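PDB 1WYD: hypothetical aspartyl-tRNA synthetase from Sulfolobus tokodaii, which attaches L-aspartate to both tRNA(Asp) and tRNA(Asn) in two steps, activating the amino acid with ATP before transfer to the acceptor end. Local coordinates for residues Leu139-Glu151 with Lys244-Gly257. Numbering follows the deposited sequence.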
ATOM      1  N   LEU B 139      -1.840  10.782  -6.115  1.00 40.55           N
ATOM      2  CA  LEU B 139      -3.211  11.229  -6.258  1.00 40.78           C
ATOM      3  C   LEU B 139      -3.987  10.108  -6.886  1.00 41.44           C
ATOM      4  O   LEU B 139      -5.188   9.972  -6.649  1.00 42.06           O
ATOM      5  CB  LEU B 139      -3.220  12.431  -7.204  1.00 40.60           C
ATOM      6  CG  LEU B 139      -3.581  13.868  -6.824  1.00 43.02           C
ATOM      7  CD1 LEU B 139      -3.372  14.254  -5.339  1.00 40.15           C
ATOM      8  CD2 LEU B 139      -2.897  14.875  -7.826  1.00 41.90           C
ATOM      9  N   ALA B 140      -3.331   9.299  -7.725  1.00 41.05           N
ATOM     10  CA  ALA B 140      -4.080   8.246  -8.375  1.00 41.19           C
ATOM     11  C   ALA B 140      -4.448   7.154  -7.366  1.00 41.26           C
ATOM     12  O   ALA B 140      -5.472   6.490  -7.494  1.00 41.31           O
ATOM     13  CB  ALA B 140      -3.305   7.684  -9.515  1.00 41.31           C
ATOM     14  N   LEU B 141      -3.604   6.972  -6.369  1.00 41.27           N
ATOM     15  CA  LEU B 141      -3.842   5.916  -5.402  1.00 42.62           C
ATOM     16  C   LEU B 141      -4.937   6.328  -4.407  1.00 42.42           C
ATOM     17  O   LEU B 141      -5.786   5.507  -3.984  1.00 42.78           O
ATOM     18  CB  LEU B 141      -2.526   5.536  -4.687  1.00 42.23           C
ATOM     19  CG  LEU B 141      -1.464   4.851  -5.592  1.00 42.90           C
ATOM     20  CD1 LEU B 141      -0.062   5.022  -5.009  1.00 45.12           C
ATOM     21  CD2 LEU B 141      -1.747   3.369  -5.813  1.00 41.04           C
ATOM     22  N   LYS B 142      -4.883   7.600  -4.033  1.00 41.87           N
ATOM     23  CA  LYS B 142      -5.855   8.215  -3.157  1.00 42.77           C
ATOM     24  C   LYS B 142      -7.244   8.045  -3.796  1.00 42.00           C
ATOM     25  O   LYS B 142      -8.160   7.557  -3.149  1.00 42.04           O
ATOM     26  CB  LYS B 142      -5.485   9.705  -2.941  1.00 42.21           C
ATOM     27  CG  LYS B 142      -6.203  10.368  -1.787  1.00 46.16           C
ATOM     28  CD  LYS B 142      -6.572  11.838  -2.065  1.00 54.82           C
ATOM     29  CE  LYS B 142      -7.291  12.003  -3.425  1.00 56.58           C
ATOM     30  NZ  LYS B 142      -8.231  13.166  -3.496  1.00 56.82           N
ATOM     31  N   ALA B 143      -7.364   8.367  -5.080  1.00 41.58           N
ATOM     32  CA  ALA B 143      -8.669   8.356  -5.752  1.00 42.45           C
ATOM     33  C   ALA B 143      -9.150   6.940  -5.903  1.00 42.95           C
ATOM     34  O   ALA B 143     -10.370   6.687  -5.908  1.00 43.78           O
ATOM     35  CB  ALA B 143      -8.619   9.030  -7.128  1.00 41.46           C
ATOM     36  N   PHE B 144      -8.193   6.018  -6.013  1.00 42.18           N
ATOM     37  CA  PHE B 144      -8.503   4.606  -6.167  1.00 41.33           C
ATOM     38  C   PHE B 144      -9.142   4.121  -4.877  1.00 41.29           C
ATOM     39  O   PHE B 144     -10.143   3.445  -4.899  1.00 40.81           O
ATOM     40  CB  PHE B 144      -7.201   3.842  -6.468  1.00 41.57           C
ATOM     41  CG  PHE B 144      -7.326   2.336  -6.432  1.00 40.68           C
ATOM     42  CD1 PHE B 144      -7.872   1.643  -7.523  1.00 39.29           C
ATOM     43  CD2 PHE B 144      -6.839   1.602  -5.327  1.00 40.88           C
ATOM     44  CE1 PHE B 144      -7.977   0.270  -7.526  1.00 38.35           C
ATOM     45  CE2 PHE B 144      -6.930   0.193  -5.306  1.00 38.73           C
ATOM     46  CZ  PHE B 144      -7.494  -0.482  -6.436  1.00 39.11           C
ATOM     47  N   ARG B 145      -8.537   4.451  -3.741  1.00 42.23           N
ATOM     48  CA  ARG B 145      -8.996   3.894  -2.486  1.00 42.21           C
ATOM     49  C   ARG B 145     -10.315   4.575  -2.098  1.00 42.58           C
ATOM     50  O   ARG B 145     -11.249   3.926  -1.625  1.00 42.38           O
ATOM     51  CB  ARG B 145      -7.938   4.063  -1.427  1.00 42.35           C
ATOM     52  CG  ARG B 145      -6.682   3.227  -1.660  1.00 42.20           C
ATOM     53  CD  ARG B 145      -5.794   3.191  -0.443  1.00 41.97           C
ATOM     54  NE  ARG B 145      -4.482   2.613  -0.720  1.00 42.48           N
ATOM     55  CZ  ARG B 145      -3.399   3.308  -1.050  1.00 43.90           C
ATOM     56  NH1 ARG B 145      -3.468   4.626  -1.155  1.00 41.23           N
ATOM     57  NH2 ARG B 145      -2.224   2.686  -1.264  1.00 42.58           N
ATOM     58  N   GLU B 146     -10.390   5.876  -2.334  1.00 42.58           N
ATOM     59  CA  GLU B 146     -11.591   6.661  -2.027  1.00 43.56           C
ATOM     60  C   GLU B 146     -12.864   6.034  -2.595  1.00 42.82           C
ATOM     61  O   GLU B 146     -13.812   5.782  -1.857  1.00 43.13           O
ATOM     62  CB  GLU B 146     -11.375   8.089  -2.527  1.00 44.46           C
ATOM     63  CG  GLU B 146     -12.552   9.023  -2.406  1.00 46.80           C
ATOM     64  CD  GLU B 146     -12.235  10.335  -3.081  1.00 49.52           C
ATOM     65  OE1 GLU B 146     -12.060  11.348  -2.364  1.00 52.71           O
ATOM     66  OE2 GLU B 146     -12.113  10.330  -4.325  1.00 49.76           O
ATOM     67  N   THR B 147     -12.848   5.710  -3.893  1.00 42.87           N
ATOM     68  CA  THR B 147     -13.967   5.070  -4.558  1.00 41.91           C
ATOM     69  C   THR B 147     -14.315   3.761  -3.889  1.00 42.05           C
ATOM     70  O   THR B 147     -15.507   3.431  -3.712  1.00 41.85           O
ATOM     71  CB  THR B 147     -13.658   4.820  -6.052  1.00 42.04           C
ATOM     72  OG1 THR B 147     -13.446   6.074  -6.687  1.00 43.01           O
ATOM     73  CG2 THR B 147     -14.906   4.302  -6.797  1.00 39.05           C
ATOM     74  N   LEU B 148     -13.268   3.020  -3.507  1.00 41.25           N
ATOM     75  CA  LEU B 148     -13.434   1.689  -2.947  1.00 39.94           C
ATOM     76  C   LEU B 148     -14.038   1.702  -1.549  1.00 39.74           C
ATOM     77  O   LEU B 148     -14.870   0.825  -1.228  1.00 38.91           O
ATOM     78  CB  LEU B 148     -12.099   0.925  -2.991  1.00 40.04           C
ATOM     79  CG  LEU B 148     -11.847   0.421  -4.399  1.00 39.68           C
ATOM     80  CD1 LEU B 148     -10.353   0.235  -4.607  1.00 39.80           C
ATOM     81  CD2 LEU B 148     -12.636  -0.854  -4.659  1.00 34.28           C
ATOM     82  N   TYR B 149     -13.617   2.678  -0.728  1.00 39.99           N
ATOM     83  CA  TYR B 149     -14.142   2.871   0.621  1.00 41.54           C
ATOM     84  C   TYR B 149     -15.596   3.227   0.544  1.00 43.50           C
ATOM     85  O   TYR B 149     -16.374   2.784   1.366  1.00 44.38           O
ATOM     86  CB  TYR B 149     -13.449   4.029   1.371  1.00 41.43           C
ATOM     87  CG  TYR B 149     -12.000   3.871   1.690  1.00 38.67           C
ATOM     88  CD1 TYR B 149     -11.509   2.692   2.258  1.00 38.83           C
ATOM     89  CD2 TYR B 149     -11.097   4.905   1.433  1.00 38.90           C
ATOM     90  CE1 TYR B 149     -10.145   2.547   2.553  1.00 36.39           C
ATOM     91  CE2 TYR B 149      -9.711   4.773   1.735  1.00 36.32           C
ATOM     92  CZ  TYR B 149      -9.247   3.588   2.287  1.00 38.51           C
ATOM     93  OH  TYR B 149      -7.887   3.429   2.610  1.00 40.36           O
ATOM     94  N   LYS B 150     -15.963   4.029  -0.453  1.00 45.88           N
ATOM     95  CA  LYS B 150     -17.374   4.394  -0.674  1.00 47.97           C
ATOM     96  C   LYS B 150     -18.231   3.156  -0.933  1.00 47.75           C
ATOM     97  O   LYS B 150     -19.419   3.161  -0.625  1.00 46.83           O
ATOM     98  CB  LYS B 150     -17.510   5.382  -1.833  1.00 48.02           C
ATOM     99  CG  LYS B 150     -18.710   6.306  -1.753  1.00 53.80           C
ATOM    100  CD  LYS B 150     -19.053   7.012  -3.112  1.00 58.82           C
ATOM    101  CE  LYS B 150     -18.019   8.076  -3.542  1.00 61.81           C
ATOM    102  NZ  LYS B 150     -17.547   9.042  -2.457  1.00 65.12           N
ATOM    103  N   GLU B 151     -17.625   2.093  -1.477  1.00 47.72           N
ATOM    104  CA  GLU B 151     -18.383   0.870  -1.785  1.00 47.67           C
ATOM    105  C   GLU B 151     -18.237  -0.146  -0.675  1.00 47.08           C
ATOM    106  O   GLU B 151     -18.697  -1.285  -0.778  1.00 47.35           O
ATOM    107  CB  GLU B 151     -17.944   0.260  -3.103  1.00 48.66           C
ATOM    108  CG  GLU B 151     -17.974   1.208  -4.299  1.00 52.61           C
ATOM    109  CD  GLU B 151     -19.392   1.558  -4.736  1.00 59.48           C
ATOM    110  OE1 GLU B 151     -19.601   2.682  -5.241  1.00 63.63           O
ATOM    111  OE2 GLU B 151     -20.296   0.714  -4.575  1.00 61.30           O
ATOM    112  N   LYS B 244     -16.208   3.266 -12.458  1.00 46.58           N
ATOM    113  CA  LYS B 244     -16.366   4.349 -11.500  1.00 47.53           C
ATOM    114  C   LYS B 244     -15.052   4.784 -10.845  1.00 46.41           C
ATOM    115  O   LYS B 244     -14.837   5.975 -10.594  1.00 46.49           O
ATOM    116  CB  LYS B 244     -17.405   3.967 -10.439  1.00 47.97           C
ATOM    117  CG  LYS B 244     -18.845   3.936 -10.993  1.00 51.93           C
ATOM    118  CD  LYS B 244     -19.774   2.932 -10.236  1.00 55.52           C
ATOM    119  CE  LYS B 244     -20.432   3.554  -8.997  1.00 58.32           C
ATOM    120  NZ  LYS B 244     -21.594   2.712  -8.493  1.00 61.44           N
ATOM    121  N   ILE B 245     -14.201   3.796 -10.545  1.00 45.86           N
ATOM    122  CA  ILE B 245     -12.840   4.005 -10.043  1.00 44.11           C
ATOM    123  C   ILE B 245     -12.030   4.883 -11.012  1.00 43.50           C
ATOM    124  O   ILE B 245     -11.523   5.934 -10.644  1.00 42.48           O
ATOM    125  CB  ILE B 245     -12.145   2.613  -9.833  1.00 44.72           C
ATOM    126  CG1 ILE B 245     -12.770   1.861  -8.644  1.00 43.72           C
ATOM    127  CG2 ILE B 245     -10.599   2.762  -9.678  1.00 43.16           C
ATOM    128  CD1 ILE B 245     -12.084   0.558  -8.357  1.00 42.57           C
ATOM    129  N   LEU B 246     -11.943   4.440 -12.258  1.00 43.89           N
ATOM    130  CA  LEU B 246     -11.145   5.118 -13.284  1.00 45.08           C
ATOM    131  C   LEU B 246     -11.631   6.520 -13.521  1.00 45.60           C
ATOM    132  O   LEU B 246     -10.851   7.436 -13.727  1.00 46.51           O
ATOM    133  CB  LEU B 246     -11.233   4.365 -14.595  1.00 45.16           C
ATOM    134  CG  LEU B 246     -10.516   3.039 -14.742  1.00 41.18           C
ATOM    135  CD1 LEU B 246     -10.648   2.601 -16.181  1.00 40.79           C
ATOM    136  CD2 LEU B 246      -9.063   3.227 -14.401  1.00 43.24           C
ATOM    137  N   HIS B 247     -12.940   6.677 -13.464  1.00 46.52           N
ATOM    138  CA  HIS B 247     -13.565   7.968 -13.593  1.00 46.41           C
ATOM    139  C   HIS B 247     -13.149   8.872 -12.446  1.00 46.21           C
ATOM    140  O   HIS B 247     -12.823  10.054 -12.652  1.00 46.98           O
ATOM    141  CB  HIS B 247     -15.092   7.806 -13.636  1.00 47.09           C
ATOM    142  CG  HIS B 247     -15.814   9.082 -13.897  1.00 48.83           C
ATOM    143  ND1 HIS B 247     -15.973   9.596 -15.166  1.00 52.46           N
ATOM    144  CD2 HIS B 247     -16.356   9.982 -13.053  1.00 48.89           C
ATOM    145  CE1 HIS B 247     -16.623  10.743 -15.097  1.00 52.15           C
ATOM    146  NE2 HIS B 247     -16.856  11.004 -13.824  1.00 52.72           N
ATOM    147  N   ASN B 248     -13.144   8.351 -11.230  1.00 45.30           N
ATOM    148  CA  ASN B 248     -12.751   9.217 -10.113  1.00 45.04           C
ATOM    149  C   ASN B 248     -11.258   9.562 -10.161  1.00 45.43           C
ATOM    150  O   ASN B 248     -10.834  10.656  -9.708  1.00 46.21           O
ATOM    151  CB  ASN B 248     -13.146   8.570  -8.795  1.00 44.80           C
ATOM    152  CG  ASN B 248     -12.910   9.456  -7.609  1.00 45.28           C
ATOM    153  OD1 ASN B 248     -13.475  10.549  -7.527  1.00 46.19           O
ATOM    154  ND2 ASN B 248     -12.105   8.969  -6.636  1.00 39.87           N
ATOM    155  N   ILE B 249     -10.475   8.625 -10.720  1.00 44.79           N
ATOM    156  CA  ILE B 249      -9.051   8.787 -10.913  1.00 44.06           C
ATOM    157  C   ILE B 249      -8.795   9.932 -11.886  1.00 44.35           C
ATOM    158  O   ILE B 249      -8.194  10.921 -11.522  1.00 43.77           O
ATOM    159  CB  ILE B 249      -8.364   7.432 -11.377  1.00 43.28           C
ATOM    160  CG1 ILE B 249      -8.293   6.452 -10.212  1.00 42.36           C
ATOM    161  CG2 ILE B 249      -6.960   7.685 -11.839  1.00 41.79           C
ATOM    162  CD1 ILE B 249      -7.826   5.098 -10.575  1.00 39.19           C
ATOM    163  N   VAL B 250      -9.250   9.807 -13.123  1.00 45.69           N
ATOM    164  CA  VAL B 250      -9.000  10.873 -14.095  1.00 47.25           C
ATOM    165  C   VAL B 250      -9.574  12.223 -13.641  1.00 48.28           C
ATOM    166  O   VAL B 250      -8.924  13.287 -13.795  1.00 48.27           O
ATOM    167  CB  VAL B 250      -9.480  10.499 -15.493  1.00 47.85           C
ATOM    168  CG1 VAL B 250      -8.816   9.174 -15.960  1.00 45.47           C
ATOM    169  CG2 VAL B 250     -10.959  10.340 -15.506  1.00 49.51           C
ATOM    170  N   LYS B 251     -10.742  12.178 -13.002  1.00 48.85           N
ATOM    171  CA  LYS B 251     -11.324  13.395 -12.430  1.00 50.36           C
ATOM    172  C   LYS B 251     -10.420  14.022 -11.367  1.00 50.24           C
ATOM    173  O   LYS B 251     -10.265  15.238 -11.320  1.00 50.84           O
ATOM    174  CB  LYS B 251     -12.716  13.116 -11.848  1.00 51.08           C
ATOM    175  CG  LYS B 251     -13.544  14.355 -11.528  1.00 53.34           C
ATOM    176  CD  LYS B 251     -14.778  13.978 -10.694  1.00 57.11           C
ATOM    177  CE  LYS B 251     -15.755  15.158 -10.555  1.00 59.45           C
ATOM    178  NZ  LYS B 251     -16.228  15.295  -9.135  1.00 61.54           N
ATOM    179  N   THR B 252      -9.823  13.206 -10.507  1.00 50.09           N
ATOM    180  CA  THR B 252      -8.910  13.757  -9.501  1.00 49.26           C
ATOM    181  C   THR B 252      -7.647  14.364 -10.125  1.00 50.17           C
ATOM    182  O   THR B 252      -7.159  15.421  -9.686  1.00 50.13           O
ATOM    183  CB  THR B 252      -8.559  12.695  -8.443  1.00 49.29           C
ATOM    184  OG1 THR B 252      -9.764  12.201  -7.819  1.00 46.80           O
ATOM    185  CG2 THR B 252      -7.779  13.319  -7.309  1.00 46.93           C
ATOM    186  N   ILE B 253      -7.102  13.693 -11.136  1.00 51.12           N
ATOM    187  CA  ILE B 253      -5.901  14.178 -11.785  1.00 51.89           C
ATOM    188  C   ILE B 253      -6.252  15.519 -12.427  1.00 52.78           C
ATOM    189  O   ILE B 253      -5.549  16.501 -12.206  1.00 53.27           O
ATOM    190  CB  ILE B 253      -5.364  13.179 -12.843  1.00 51.87           C
ATOM    191  CG1 ILE B 253      -5.210  11.759 -12.278  1.00 52.06           C
ATOM    192  CG2 ILE B 253      -4.059  13.693 -13.436  1.00 51.55           C
ATOM    193  CD1 ILE B 253      -4.474  11.639 -10.924  1.00 47.54           C
ATOM    194  N   LYS B 254      -7.358  15.559 -13.180  1.00 53.93           N
ATOM    195  CA  LYS B 254      -7.880  16.806 -13.806  1.00 54.88           C
ATOM    196  C   LYS B 254      -8.114  18.017 -12.896  1.00 55.08           C
ATOM    197  O   LYS B 254      -7.909  19.146 -13.317  1.00 55.66           O
ATOM    198  CB  LYS B 254      -9.131  16.521 -14.635  1.00 54.51           C
ATOM    199  CG  LYS B 254      -8.818  16.062 -16.045  1.00 55.32           C
ATOM    200  CD  LYS B 254     -10.063  15.666 -16.829  1.00 58.55           C
ATOM    201  CE  LYS B 254      -9.665  14.821 -18.046  1.00 62.98           C
ATOM    202  NZ  LYS B 254     -10.831  14.300 -18.856  1.00 65.54           N
ATOM    203  N   GLU B 255      -8.506  17.794 -11.649  1.00 56.11           N
ATOM    204  CA  GLU B 255      -8.742  18.886 -10.702  1.00 56.86           C
ATOM    205  C   GLU B 255      -7.571  19.191  -9.781  1.00 56.80           C
ATOM    206  O   GLU B 255      -7.200  20.344  -9.599  1.00 58.40           O
ATOM    207  CB  GLU B 255      -9.967  18.577  -9.839  1.00 57.44           C
ATOM    208  CG  GLU B 255     -11.302  18.856 -10.508  1.00 59.49           C
ATOM    209  CD  GLU B 255     -12.456  18.172  -9.790  1.00 62.47           C
ATOM    210  OE1 GLU B 255     -13.513  17.983 -10.420  1.00 61.65           O
ATOM    211  OE2 GLU B 255     -12.310  17.828  -8.590  1.00 64.50           O
ATOM    212  N   GLU B 256      -7.015  18.157  -9.173  1.00 56.55           N
ATOM    213  CA  GLU B 256      -5.955  18.294  -8.182  1.00 55.70           C
ATOM    214  C   GLU B 256      -4.548  18.198  -8.784  1.00 55.26           C
ATOM    215  O   GLU B 256      -3.579  18.552  -8.139  1.00 53.63           O
ATOM    216  CB  GLU B 256      -6.134  17.217  -7.110  1.00 56.56           C
ATOM    217  CG  GLU B 256      -6.942  17.614  -5.869  1.00 55.41           C
ATOM    218  CD  GLU B 256      -7.015  16.472  -4.854  1.00 56.21           C
ATOM    219  OE1 GLU B 256      -7.957  15.677  -4.948  1.00 51.92           O
ATOM    220  OE2 GLU B 256      -6.113  16.354  -3.963  1.00 60.45           O
ATOM    221  N   GLY B 257      -4.448  17.720 -10.020  1.00 55.50           N
ATOM    222  CA  GLY B 257      -3.182  17.718 -10.725  1.00 57.24           C
ATOM    223  C   GLY B 257      -3.106  18.582 -11.974  1.00 57.79           C
ATOM    224  O   GLY B 257      -2.395  18.238 -12.924  1.00 58.63           O
TER
HETATM  225  O   HOH W   1     -10.216  11.796  -5.010  1.00 60.17           O
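Helices 139-150 and 244-256 run roughly antiparallel, their N-to-C directions 139° apart and their axes 8.4 Å apart at closest, with Ala143 set against Ile249 where the CA atoms come within 5.2 Å. The small methyl of Ala143 probably allows this approach; its CB lies 3.4 Å from Thr252 OG1. Asn248 ties the helices together: with CG anti to the backbone N (chi1 -174°), its amide reaches across, and ND2 gives one hydrogen to Ala143 O at 3.0 Å and the other to Glu146 OE2 at 2.7 Å. The carboxylate receives it on its anti lone pair, and both acceptors lie near the amide plane, which fixes the amide's rotation. An aspartate here would probably leave Ala143 O without this donor and set a second carboxylate against Glu146. A water donates to Glu146 OE2 and Thr252 OG1 and accepts from Lys142 NZ, which also forms a salt bridge with Glu256 OE1 at 2.9 Å, meeting the syn lone pair of that oxygen. Both helices belong to the class II synthetase catalytic domain; Phe144 and Leu148 also pack on strand 222-231 of its largely antiparallel sheet, while Ala140 and Ile249 meet Leu408 of helix 401-409. Toward that sheet the interface is apolar: Ile245 sends CG2 obliquely to Phe144 CD1 (3.7 Å) and CD1 to Leu148 CG (4.0 Å). At the other end of the pair, Ile253 CD1 abuts Leu139 CB.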